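Local coordinates for tellurite resistance protein of COG3793 (Nostoc punctiforme, PDB 2OU3) that probably takes part in tellurite resistance as a helical TerB-family protein, its exact role unknown, and binds zinc ions and an indole aldehyde in its crystals, at residues A[12-17]-A[22-27]; A[18-23]-A[94-99]; A[56-61]-A[66-71]. All coordinates share one frame; numbering follows the deposited sequence.

In the fold
The three contacts lie in an all-helical chain that pairs with a second copy of itself, and all three touch the bound 1H-indole-3-carbaldehyde. Contact 1 closes the link between helix 4-18 and helix 26-41. Contact 2 begins on that same link, sharing Q22 and I23, and reaches helix 94-106; the centres of the two are about 9 Å apart. Contact 3, joining helix 48-60 to helix 65-73, is nested in sequence inside the loop that contact 2 closes, and its centre lies about 13 Å from that of contact 1 and about 16 Å from that of contact 2. Elements distant in sequence thus converge on one aromatic pocket beside the subunit interface.

Contact 1: A[12-17]-A[22-27]; sequences WIINWF and QIPTNE. With I3A (1H-indole-3-carbaldehyde), chain E.
I14, on helix 4-18, faces Q22 and P24 of the returning chain, and the backbones approach most closely between I14 and I23, whose CA atoms are 6.4 Å apart. This is a helix-loop-helix connection of an all-helical, TerB-family protein: the chain turns back after F18, then runs extended through residues 22-25 into helix 26-41. I14 spreads both its branches against the extended loop. With chi1 at -77°, CG2 stands anti to the backbone N and lies 3.8 Å from the carbonyl O of Q22. The other branch ends in CD1, which abuts CD of the P24 ring at 3.8 Å. A beta-branched aliphatic residue suits this place because both branches can bear on one ring atom: CG2, besides touching Q22 O, also lies 3.8 Å from P24 CD. The same side chain packs on F20 and W61. Proline suits the partner position: its fixed phi fits the extended chain, and its CD, bonded to the backbone nitrogen, presents carbon to I14. Two residues help to hold the connection in shape. The amide ND2 of N15 is hydrogen-bonded to the carbonyl of F20, while T25, at the N-cap of helix 26-41, uses OG1 to cap the N-H of D28. The second subunit closes over this corner: Y161 of that chain packs on P24 and Q22, and its hydroxyl is hydrogen-bonded to the backbone N of T25. The pyrrolidine ring therefore works on two sides, with CD given to I14 and its other carbons turned to the ligand. The closest of these, P24 CG, lies 3.5 Å from the aldehyde O of the indole.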
loop_
_atom_site.group_PDB
_atom_site.type_symbol
_atom_site.label_atom_id
_atom_site.label_comp_id
_atom_site.label_asym_id
_atom_site.label_seq_id
_atom_site.Cartn_x
_atom_site.Cartn_y
_atom_site.Cartn_z
ATOM N N TRP A 12 1.447 -9.491 -3.373
ATOM C CA TRP A 12 2.119 -8.230 -3.653
ATOM C C TRP A 12 1.879 -7.270 -2.510
ATOM O O TRP A 12 2.819 -6.693 -1.972
ATOM C CB TRP A 12 1.636 -7.605 -4.980
ATOM C CG TRP A 12 2.419 -6.366 -5.370
ATOM C CD1 TRP A 12 3.446 -6.320 -6.231
ATOM C CD2 TRP A 12 2.234 -5.039 -4.907
ATOM N NE1 TRP A 12 3.932 -5.056 -6.340
ATOM C CE2 TRP A 12 3.223 -4.242 -5.524
ATOM C CE3 TRP A 12 1.345 -4.440 -4.035
ATOM C CZ2 TRP A 12 3.323 -2.874 -5.314
ATOM C CZ3 TRP A 12 1.441 -3.094 -3.824
ATOM C CH2 TRP A 12 2.451 -2.330 -4.428
ATOM N N ILE A 13 0.618 -7.109 -2.111
ATOM C CA ILE A 13 0.279 -6.144 -1.081
ATOM C C ILE A 13 0.794 -6.557 0.305
ATOM O O ILE A 13 1.220 -5.711 1.109
ATOM C CB ILE A 13 -1.262 -5.867 -1.085
ATOM C CG1 ILE A 13 -1.571 -4.494 -0.493
ATOM C CG2 ILE A 13 -2.045 -6.984 -0.383
ATOM C CD1 ILE A 13 -0.643 -3.375 -0.980
ATOM N N ILE A 14 0.753 -7.854 0.599
ATOM C CA ILE A 14 1.308 -8.355 1.858
ATOM C C ILE A 14 2.803 -8.101 1.881
ATOM O O ILE A 14 3.348 -7.587 2.872
ATOM C CB ILE A 14 1.008 -9.845 2.044
ATOM C CG1 ILE A 14 -0.427 -10.018 2.467
ATOM C CG2 ILE A 14 1.949 -10.433 3.083
ATOM C CD1 ILE A 14 -0.731 -9.491 3.925
ATOM N N ASN A 15 3.472 -8.386 0.767
ATOM C CA ASN A 15 4.910 -8.069 0.688
ATOM C C ASN A 15 5.188 -6.552 0.798
ATOM O O ASN A 15 6.151 -6.117 1.453
ATOM C CB ASN A 15 5.542 -8.657 -0.563
ATOM C CG ASN A 15 7.013 -8.371 -0.646
ATOM O OD1 ASN A 15 7.434 -7.384 -1.272
ATOM N ND2 ASN A 15 7.809 -9.183 0.033
ATOM N N TRP A 16 4.339 -5.752 0.155
ATOM C CA TRP A 16 4.508 -4.332 0.157
ATOM C C TRP A 16 4.498 -3.766 1.593
ATOM O O TRP A 16 5.394 -3.005 1.979
ATOM C CB TRP A 16 3.445 -3.636 -0.704
ATOM C CG TRP A 16 3.556 -2.148 -0.649
ATOM C CD1 TRP A 16 2.789 -1.285 0.127
ATOM C CD2 TRP A 16 4.525 -1.325 -1.304
ATOM N NE1 TRP A 16 3.216 0.003 -0.057
ATOM C CE2 TRP A 16 4.278 0.008 -0.917
ATOM C CE3 TRP A 16 5.579 -1.579 -2.185
ATOM C CZ2 TRP A 16 5.054 1.068 -1.380
ATOM C CZ3 TRP A 16 6.329 -0.532 -2.649
ATOM C CH2 TRP A 16 6.049 0.780 -2.270
ATOM N N PHE A 17 3.489 -4.118 2.375
ATOM C CA PHE A 17 3.342 -3.505 3.692
ATOM C C PHE A 17 4.174 -4.195 4.770
ATOM O O PHE A 17 4.577 -3.554 5.743
ATOM C CB PHE A 17 1.879 -3.529 4.116
ATOM C CG PHE A 17 1.051 -2.471 3.450
ATOM C CD1 PHE A 17 1.299 -1.132 3.693
ATOM C CD2 PHE A 17 0.014 -2.809 2.598
ATOM C CE1 PHE A 17 0.519 -0.144 3.106
ATOM C CE2 PHE A 17 -0.775 -1.805 1.998
ATOM C CZ PHE A 17 -0.510 -0.490 2.252
ATOM N N GLN A 22 5.032 -14.821 1.970
ATOM C CA GLN A 22 3.929 -15.777 1.978
ATOM C C GLN A 22 2.718 -14.997 2.477
ATOM O O GLN A 22 2.910 -14.116 3.292
ATOM C CB GLN A 22 4.330 -16.863 2.963
ATOM C CG GLN A 22 3.515 -18.092 3.037
ATOM C CD GLN A 22 4.054 -19.025 4.119
ATOM O OE1 GLN A 22 5.236 -18.947 4.496
ATOM N NE2 GLN A 22 3.193 -19.906 4.631
ATOM N N ILE A 23 1.510 -15.303 1.985
ATOM C CA ILE A 23 0.286 -14.652 2.448
ATOM C C ILE A 23 -0.056 -15.306 3.795
ATOM O O ILE A 23 -0.115 -16.539 3.845
ATOM C CB ILE A 23 -0.874 -14.878 1.474
ATOM C CG1 ILE A 23 -0.536 -14.314 0.089
ATOM C CG2 ILE A 23 -2.143 -14.187 2.005
ATOM C CD1 ILE A 23 -1.486 -14.724 -1.043
ATOM N N PRO A 24 -0.262 -14.509 4.872
ATOM C CA PRO A 24 -0.706 -15.114 6.140
ATOM C C PRO A 24 -2.054 -15.820 5.998
ATOM O O PRO A 24 -2.895 -15.430 5.156
ATOM C CB PRO A 24 -0.838 -13.903 7.096
ATOM C CG PRO A 24 0.105 -12.892 6.514
ATOM C CD PRO A 24 -0.073 -13.048 5.022
ATOM N N THR A 25 -2.268 -16.826 6.841
ATOM C CA THR A 25 -3.555 -17.499 6.903
ATOM C C THR A 25 -4.606 -16.474 7.278
ATOM O O THR A 25 -4.290 -15.453 7.927
ATOM C CB THR A 25 -3.537 -18.638 7.937
ATOM O OG1 THR A 25 -3.227 -18.097 9.207
ATOM C CG2 THR A 25 -2.490 -19.731 7.552
ATOM N N ASN A 26 -5.846 -16.729 6.883
ATOM C CA ASN A 26 -6.943 -15.860 7.345
ATOM C C ASN A 26 -7.022 -15.781 8.851
ATOM O O ASN A 26 -7.319 -14.705 9.405
ATOM C CB ASN A 26 -8.289 -16.299 6.811
ATOM C CG ASN A 26 -8.417 -16.045 5.332
ATOM O OD1 ASN A 26 -8.232 -14.936 4.865
ATOM N ND2 ASN A 26 -8.711 -17.086 4.588
ATOM N N GLU A 27 -6.766 -16.905 9.518
ATOM C CA GLU A 27 -6.747 -16.958 10.972
ATOM C C GLU A 27 -5.722 -15.967 11.563
ATOM O O GLU A 27 -6.000 -15.243 12.497
ATOM C CB GLU A 27 -6.449 -18.386 11.402
ATOM C CG GLU A 27 -7.637 -19.348 11.166
ATOM C CD GLU A 27 -7.871 -19.744 9.690
ATOM O OE1 GLU A 27 -6.901 -19.764 8.907
ATOM O OE2 GLU A 27 -9.037 -20.064 9.335
HETATM O O I3A E . -2.074 -10.739 8.211
HETATM C "C3'" I3A E . -1.482 -9.662 8.189
HETATM C C3 I3A E . -0.280 -9.524 9.048
HETATM C C2 I3A E . 0.514 -8.410 9.078
HETATM N N I3A E . 1.538 -8.655 9.965
HETATM C C8 I3A E . 1.436 -9.885 10.510
HETATM C C9 I3A E . 0.249 -10.549 9.954
HETATM C C4 I3A E . -0.084 -11.863 10.315
HETATM C C5 I3A E . 0.704 -12.506 11.240
HETATM C C6 I3A E . 1.847 -11.896 11.782
HETATM C C7 I3A E . 2.197 -10.607 11.409
#

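Contact 2: A[18-23]-A[94-99]. With I3A (1H-indole-3-carbaldehyde), chain E.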
loop_
_atom_site.group_PDB
_atom_site.type_symbol
_atom_site.label_atom_id
_atom_site.label_comp_id
_atom_site.label_asym_id
_atom_site.label_seq_id
_atom_site.Cartn_x
_atom_site.Cartn_y
_atom_site.Cartn_z
ATOM N N PHE A 18 4.351 -5.501 4.659
ATOM C CA PHE A 18 4.961 -6.251 5.774
ATOM C C PHE A 18 6.286 -6.938 5.454
ATOM O O PHE A 18 6.958 -7.401 6.385
ATOM C CB PHE A 18 3.968 -7.251 6.352
ATOM C CG PHE A 18 2.641 -6.630 6.694
ATOM C CD1 PHE A 18 2.532 -5.769 7.764
ATOM C CD2 PHE A 18 1.547 -6.791 5.843
ATOM C CE1 PHE A 18 1.333 -5.142 8.048
ATOM C CE2 PHE A 18 0.312 -6.191 6.125
ATOM C CZ PHE A 18 0.217 -5.342 7.206
ATOM N N GLY A 19 6.658 -7.015 4.174
ATOM C CA GLY A 19 7.901 -7.666 3.756
ATOM C C GLY A 19 7.826 -9.178 3.625
ATOM O O GLY A 19 8.842 -9.854 3.340
ATOM N N PHE A 20 6.630 -9.733 3.835
ATOM C CA PHE A 20 6.431 -11.163 3.919
ATOM C C PHE A 20 6.513 -11.783 2.539
ATOM O O PHE A 20 6.121 -11.174 1.573
ATOM C CB PHE A 20 5.036 -11.461 4.501
ATOM C CG PHE A 20 4.836 -11.037 5.952
ATOM C CD1 PHE A 20 5.896 -10.684 6.783
ATOM C CD2 PHE A 20 3.539 -11.016 6.488
ATOM C CE1 PHE A 20 5.683 -10.301 8.124
ATOM C CE2 PHE A 20 3.328 -10.668 7.821
ATOM C CZ PHE A 20 4.390 -10.316 8.638
ATOM N N ASN A 21 7.058 -12.992 2.456
ATOM C CA ASN A 21 7.086 -13.742 1.188
ATOM C C ASN A 21 5.985 -14.795 1.027
ATOM O O ASN A 21 5.958 -15.516 0.015
ATOM C CB ASN A 21 8.457 -14.398 1.018
ATOM C CG ASN A 21 9.565 -13.389 0.865
ATOM O OD1 ASN A 21 10.611 -13.523 1.482
ATOM N ND2 ASN A 21 9.345 -12.379 0.039
ATOM N N GLN A 22 5.032 -14.821 1.970
ATOM C CA GLN A 22 3.929 -15.777 1.978
ATOM C C GLN A 22 2.718 -14.997 2.477
ATOM O O GLN A 22 2.910 -14.116 3.292
ATOM C CB GLN A 22 4.330 -16.863 2.963
ATOM C CG GLN A 22 3.515 -18.092 3.037
ATOM C CD GLN A 22 4.054 -19.025 4.119
ATOM O OE1 GLN A 22 5.236 -18.947 4.496
ATOM N NE2 GLN A 22 3.193 -19.906 4.631
ATOM N N ILE A 23 1.510 -15.303 1.985
ATOM C CA ILE A 23 0.286 -14.652 2.448
ATOM C C ILE A 23 -0.056 -15.306 3.795
ATOM O O ILE A 23 -0.115 -16.539 3.845
ATOM C CB ILE A 23 -0.874 -14.878 1.474
ATOM C CG1 ILE A 23 -0.536 -14.314 0.089
ATOM C CG2 ILE A 23 -2.143 -14.187 2.005
ATOM C CD1 ILE A 23 -1.486 -14.724 -1.043
ATOM N N GLN A 94 5.015 -7.922 17.431
ATOM C CA GLN A 94 4.746 -6.855 18.409
ATOM C C GLN A 94 4.933 -5.449 17.844
ATOM O O GLN A 94 4.082 -4.598 18.039
ATOM C CB GLN A 94 5.593 -7.034 19.671
ATOM C CG GLN A 94 5.161 -8.222 20.578
ATOM C CD GLN A 94 5.732 -9.564 20.152
ATOM O OE1 GLN A 94 6.366 -9.694 19.094
ATOM N NE2 GLN A 94 5.493 -10.580 20.974
ATOM N N ARG A 95 6.048 -5.199 17.153
ATOM C CA ARG A 95 6.317 -3.851 16.633
ATOM C C ARG A 95 5.372 -3.510 15.479
ATOM O O ARG A 95 4.926 -2.384 15.326
ATOM C CB ARG A 95 7.750 -3.714 16.168
ATOM C CG ARG A 95 8.772 -3.887 17.291
ATOM C CD ARG A 95 10.170 -3.722 16.736
ATOM N NE ARG A 95 11.182 -4.039 17.727
ATOM C CZ ARG A 95 12.473 -3.765 17.582
ATOM N NH1 ARG A 95 12.941 -3.176 16.491
ATOM N NH2 ARG A 95 13.294 -4.072 18.541
ATOM N N ASP A 96 5.087 -4.523 14.681
ATOM C CA ASP A 96 4.199 -4.441 13.543
ATOM C C ASP A 96 2.783 -4.074 14.042
ATOM O O ASP A 96 2.143 -3.166 13.534
ATOM C CB ASP A 96 4.295 -5.807 12.861
ATOM C CG ASP A 96 3.456 -5.953 11.592
ATOM O OD1 ASP A 96 2.706 -5.026 11.190
ATOM O OD2 ASP A 96 3.625 -7.053 10.982
ATOM N N ILE A 97 2.316 -4.775 15.069
ATOM C CA ILE A 97 1.023 -4.507 15.641
ATOM C C ILE A 97 0.970 -3.028 16.107
ATOM O O ILE A 97 -0.009 -2.322 15.867
ATOM C CB ILE A 97 0.747 -5.448 16.886
ATOM C CG1 ILE A 97 0.469 -6.911 16.455
ATOM C CG2 ILE A 97 -0.408 -4.894 17.754
ATOM C CD1 ILE A 97 0.730 -7.976 17.575
ATOM N N LEU A 98 2.012 -2.601 16.813
ATOM C CA LEU A 98 2.046 -1.232 17.404
ATOM C C LEU A 98 1.952 -0.171 16.337
ATOM O O LEU A 98 1.197 0.786 16.467
ATOM C CB LEU A 98 3.314 -1.041 18.225
ATOM C CG LEU A 98 3.185 0.112 19.231
ATOM C CD1 LEU A 98 2.328 -0.485 20.360
ATOM C CD2 LEU A 98 4.493 0.623 19.793
ATOM N N LEU A 99 2.730 -0.344 15.261
ATOM C CA LEU A 99 2.742 0.584 14.161
ATOM C C LEU A 99 1.388 0.690 13.490
ATOM O O LEU A 99 0.916 1.774 13.219
ATOM C CB LEU A 99 3.847 0.232 13.141
ATOM C CG LEU A 99 3.916 1.185 11.931
ATOM C CD1 LEU A 99 4.206 2.631 12.341
ATOM C CD2 LEU A 99 4.928 0.684 10.873
HETATM O O I3A E . -2.074 -10.739 8.211
HETATM C "C3'" I3A E . -1.482 -9.662 8.189
HETATM C C3 I3A E . -0.280 -9.524 9.048
HETATM C C2 I3A E . 0.514 -8.410 9.078
HETATM N N I3A E . 1.538 -8.655 9.965
HETATM C C8 I3A E . 1.436 -9.885 10.510
HETATM C C9 I3A E . 0.249 -10.549 9.954
HETATM C C4 I3A E . -0.084 -11.863 10.315
HETATM C C5 I3A E . 0.704 -12.506 11.240
HETATM C C6 I3A E . 1.847 -11.896 11.782
HETATM C C7 I3A E . 2.197 -10.607 11.409
#
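The pocket for 1H-indole-3-carbaldehyde brings F18 and F20 together with D96. OD2 of D96 accepts the indole N-H in a nearly straight bond, 2.8 Å from I3A N with an angle of 165° at the hydrogen. CG of D96 points away from the backbone N (chi1 -179°), which carries the carboxylate out from helix 94-106 to the indole N. Its other oxygen, OD1, lies at the edge of the F18 ring, 3.4 Å from CE1, near the ring plane, where the slightly positive aromatic hydrogens would suit an anion. The two side chains cross at about a right angle, with ring and carboxylate planes 35° apart. OD1 is also hydrogen-bonded to the hydroxyl of Y32, and OD2 to that of Y155 of the second subunit, so both oxygens are held in position. Within this all-helical, TerB-family protein, the contact joins the loop after helix 4-18 to helix 94-106. The two phenylalanines use different surfaces. F18 offers a face: I3A C2 points at the ring centre from 3.3 Å above its plane, a CH-pi arrangement. F20 presents its edge to the indole face, a T-shaped contact with CE2 3.4 Å from I3A C8, while CB of F18 sits over one of its own faces.

Contact 3: A[56-61]-A[66-71]. With I3A (1H-indole-3-carbaldehyde), chain E.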
loop_
_atom_site.group_PDB
_atom_site.type_symbol
_atom_site.label_atom_id
_atom_site.label_comp_id
_atom_site.label_asym_id
_atom_site.label_seq_id
_atom_site.Cartn_x
_atom_site.Cartn_y
_atom_site.Cartn_z
ATOM N N GLY A 56 -10.670 -1.513 6.542
ATOM C CA GLY A 56 -10.308 -1.271 5.141
ATOM C C GLY A 56 -8.888 -1.754 4.846
ATOM O O GLY A 56 -8.612 -2.336 3.793
ATOM N N PHE A 57 -7.983 -1.517 5.787
ATOM C CA PHE A 57 -6.595 -1.948 5.670
ATOM C C PHE A 57 -6.586 -3.470 5.603
ATOM O O PHE A 57 -6.026 -4.043 4.692
ATOM C CB PHE A 57 -5.834 -1.398 6.874
ATOM C CG PHE A 57 -4.382 -1.732 6.918
ATOM C CD1 PHE A 57 -3.600 -1.750 5.773
ATOM C CD2 PHE A 57 -3.785 -1.946 8.159
ATOM C CE1 PHE A 57 -2.244 -2.020 5.847
ATOM C CE2 PHE A 57 -2.420 -2.234 8.239
ATOM C CZ PHE A 57 -1.666 -2.270 7.100
ATOM N N CYS A 58 -7.351 -4.115 6.492
ATOM C CA CYS A 58 -7.400 -5.562 6.533
ATOM C C CYS A 58 -8.026 -6.125 5.251
ATOM O O CYS A 58 -7.495 -7.051 4.634
ATOM C CB CYS A 58 -8.140 -6.043 7.786
ATOM S SG CYS A 58 -8.249 -7.842 7.942
ATOM N N ALA A 59 -9.125 -5.524 4.804
ATOM C CA ALA A 59 -9.797 -5.981 3.571
ATOM C C ALA A 59 -8.887 -5.917 2.359
ATOM O O ALA A 59 -8.981 -6.797 1.479
ATOM C CB ALA A 59 -11.067 -5.169 3.306
ATOM N N SER A 60 -8.023 -4.892 2.304
ATOM C CA SER A 60 -7.153 -4.689 1.155
ATOM C C SER A 60 -6.249 -5.869 0.947
ATOM O O SER A 60 -5.797 -6.058 -0.162
ATOM C CB SER A 60 -6.305 -3.421 1.272
ATOM O OG SER A 60 -5.264 -3.581 2.197
ATOM N N TRP A 61 -5.919 -6.636 1.990
ATOM C CA TRP A 61 -5.009 -7.790 1.817
ATOM C C TRP A 61 -5.685 -8.964 1.121
ATOM O O TRP A 61 -5.046 -9.976 0.830
ATOM C CB TRP A 61 -4.445 -8.332 3.124
ATOM C CG TRP A 61 -4.025 -7.268 4.080
ATOM C CD1 TRP A 61 -3.545 -6.042 3.762
ATOM C CD2 TRP A 61 -4.067 -7.330 5.509
ATOM N NE1 TRP A 61 -3.289 -5.326 4.906
ATOM C CE2 TRP A 61 -3.585 -6.103 5.992
ATOM C CE3 TRP A 61 -4.445 -8.318 6.434
ATOM C CZ2 TRP A 61 -3.501 -5.820 7.357
ATOM C CZ3 TRP A 61 -4.362 -8.037 7.770
ATOM C CH2 TRP A 61 -3.896 -6.796 8.225
ATOM N N TRP A 66 -15.246 -13.764 5.895
ATOM C CA TRP A 66 -15.469 -14.031 7.306
ATOM C C TRP A 66 -14.603 -13.158 8.222
ATOM O O TRP A 66 -15.036 -12.797 9.316
ATOM C CB TRP A 66 -15.309 -15.522 7.676
ATOM C CG TRP A 66 -13.890 -16.067 7.836
ATOM C CD1 TRP A 66 -13.211 -16.851 6.935
ATOM C CD2 TRP A 66 -13.038 -15.963 8.992
ATOM N NE1 TRP A 66 -11.990 -17.195 7.444
ATOM C CE2 TRP A 66 -11.854 -16.670 8.702
ATOM C CE3 TRP A 66 -13.154 -15.326 10.231
ATOM C CZ2 TRP A 66 -10.798 -16.746 9.592
ATOM C CZ3 TRP A 66 -12.107 -15.411 11.131
ATOM C CH2 TRP A 66 -10.942 -16.112 10.806
ATOM N N VAL A 67 -13.361 -12.874 7.811
ATOM C CA VAL A 67 -12.454 -12.146 8.665
ATOM C C VAL A 67 -13.009 -10.758 8.939
ATOM O O VAL A 67 -13.015 -10.298 10.069
ATOM C CB VAL A 67 -11.042 -12.064 8.057
ATOM C CG1 VAL A 67 -10.045 -11.162 8.936
ATOM C CG2 VAL A 67 -10.478 -13.460 7.863
ATOM N N ILE A 68 -13.484 -10.088 7.896
ATOM C CA ILE A 68 -14.026 -8.734 8.042
ATOM C C ILE A 68 -15.372 -8.733 8.769
ATOM O O ILE A 68 -15.608 -7.915 9.676
ATOM C CB ILE A 68 -14.146 -8.011 6.659
ATOM C CG1 ILE A 68 -12.788 -7.973 5.962
ATOM C CG2 ILE A 68 -14.713 -6.593 6.838
ATOM C CD1 ILE A 68 -11.629 -7.320 6.746
ATOM N N GLU A 69 -16.251 -9.656 8.415
ATOM C CA GLU A 69 -17.533 -9.735 9.111
ATOM C C GLU A 69 -17.350 -9.948 10.618
ATOM O O GLU A 69 -18.020 -9.335 11.456
ATOM C CB GLU A 69 -18.362 -10.864 8.543
ATOM C CG GLU A 69 -18.759 -10.602 7.104
ATOM C CD GLU A 69 -19.781 -9.476 6.953
ATOM O OE1 GLU A 69 -20.272 -8.911 7.965
ATOM O OE2 GLU A 69 -20.070 -9.148 5.783
ATOM N N ASP A 70 -16.394 -10.801 10.956
ATOM C CA ASP A 70 -16.102 -11.116 12.362
ATOM C C ASP A 70 -15.402 -9.934 13.096
ATOM O O ASP A 70 -15.663 -9.695 14.286
ATOM C CB ASP A 70 -15.287 -12.414 12.418
ATOM C CG ASP A 70 -14.944 -12.848 13.804
ATOM O OD1 ASP A 70 -15.799 -13.477 14.438
ATOM O OD2 ASP A 70 -13.791 -12.628 14.215
ATOM N N LEU A 71 -14.561 -9.179 12.403
ATOM C CA LEU A 71 -13.998 -7.942 12.979
ATOM C C LEU A 71 -15.070 -6.881 13.225
ATOM O O LEU A 71 -14.986 -6.128 14.199
ATOM C CB LEU A 71 -12.886 -7.350 12.085
ATOM C CG LEU A 71 -11.553 -8.087 12.006
ATOM C CD1 LEU A 71 -10.609 -7.492 10.935
ATOM C CD2 LEU A 71 -10.890 -8.108 13.357
HETATM O O I3A E . -2.074 -10.739 8.211
HETATM C "C3'" I3A E . -1.482 -9.662 8.189
HETATM C C3 I3A E . -0.280 -9.524 9.048
HETATM C C2 I3A E . 0.514 -8.410 9.078
HETATM N N I3A E . 1.538 -8.655 9.965
HETATM C C8 I3A E . 1.436 -9.885 10.510
HETATM C C9 I3A E . 0.249 -10.549 9.954
HETATM C C4 I3A E . -0.084 -11.863 10.315
HETATM C C5 I3A E . 0.704 -12.506 11.240
HETATM C C6 I3A E . 1.847 -11.896 11.782
HETATM C C7 I3A E . 2.197 -10.607 11.409
#
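C58 puts a single sulfur atom among three aliphatic side chains, V67, I68 and L71, all from the facing helix. The two helices form an antiparallel alpha-hairpin within the TerB domain: their local axes run at 167° and approach to 10.1 Å, and the CA atoms of A59 and I68 are 6.7 Å apart. A chi1 of -180° swings SG of C58 away from the backbone N and points the thiol toward helix 65-73. There SG lies 3.6 Å from CD1 of I68, 3.8 Å from CD1 of L71 and 3.9 Å from CG1 of V67. A cysteine suits this spot, being small and apolar enough to fit where three branched chains converge. I68 replies from its side: CD1 slips past the sulfur to reach the helix backbone, 3.6 Å from A59 N, an approach allowed by the short methyl of A59. M33 of helix 26-41 packs on both C58 and L71, while L8 of the second subunit packs on I68.

Three residues after C58, W61 belongs to the ligand pocket. Its backbone N is hydrogen-bonded to C58 O, and its ring is sandwiched. One face lies against the backbone of residues 57-58, with C58 CA over the centre and F57 O toward the rim. F57 O accepts a side-chain hydrogen bond from S60 OG, not from NE1 of W61. On the opposite face lies the aldehyde carbon of the ligand, C3', at 3.3 Å from W61 CZ3.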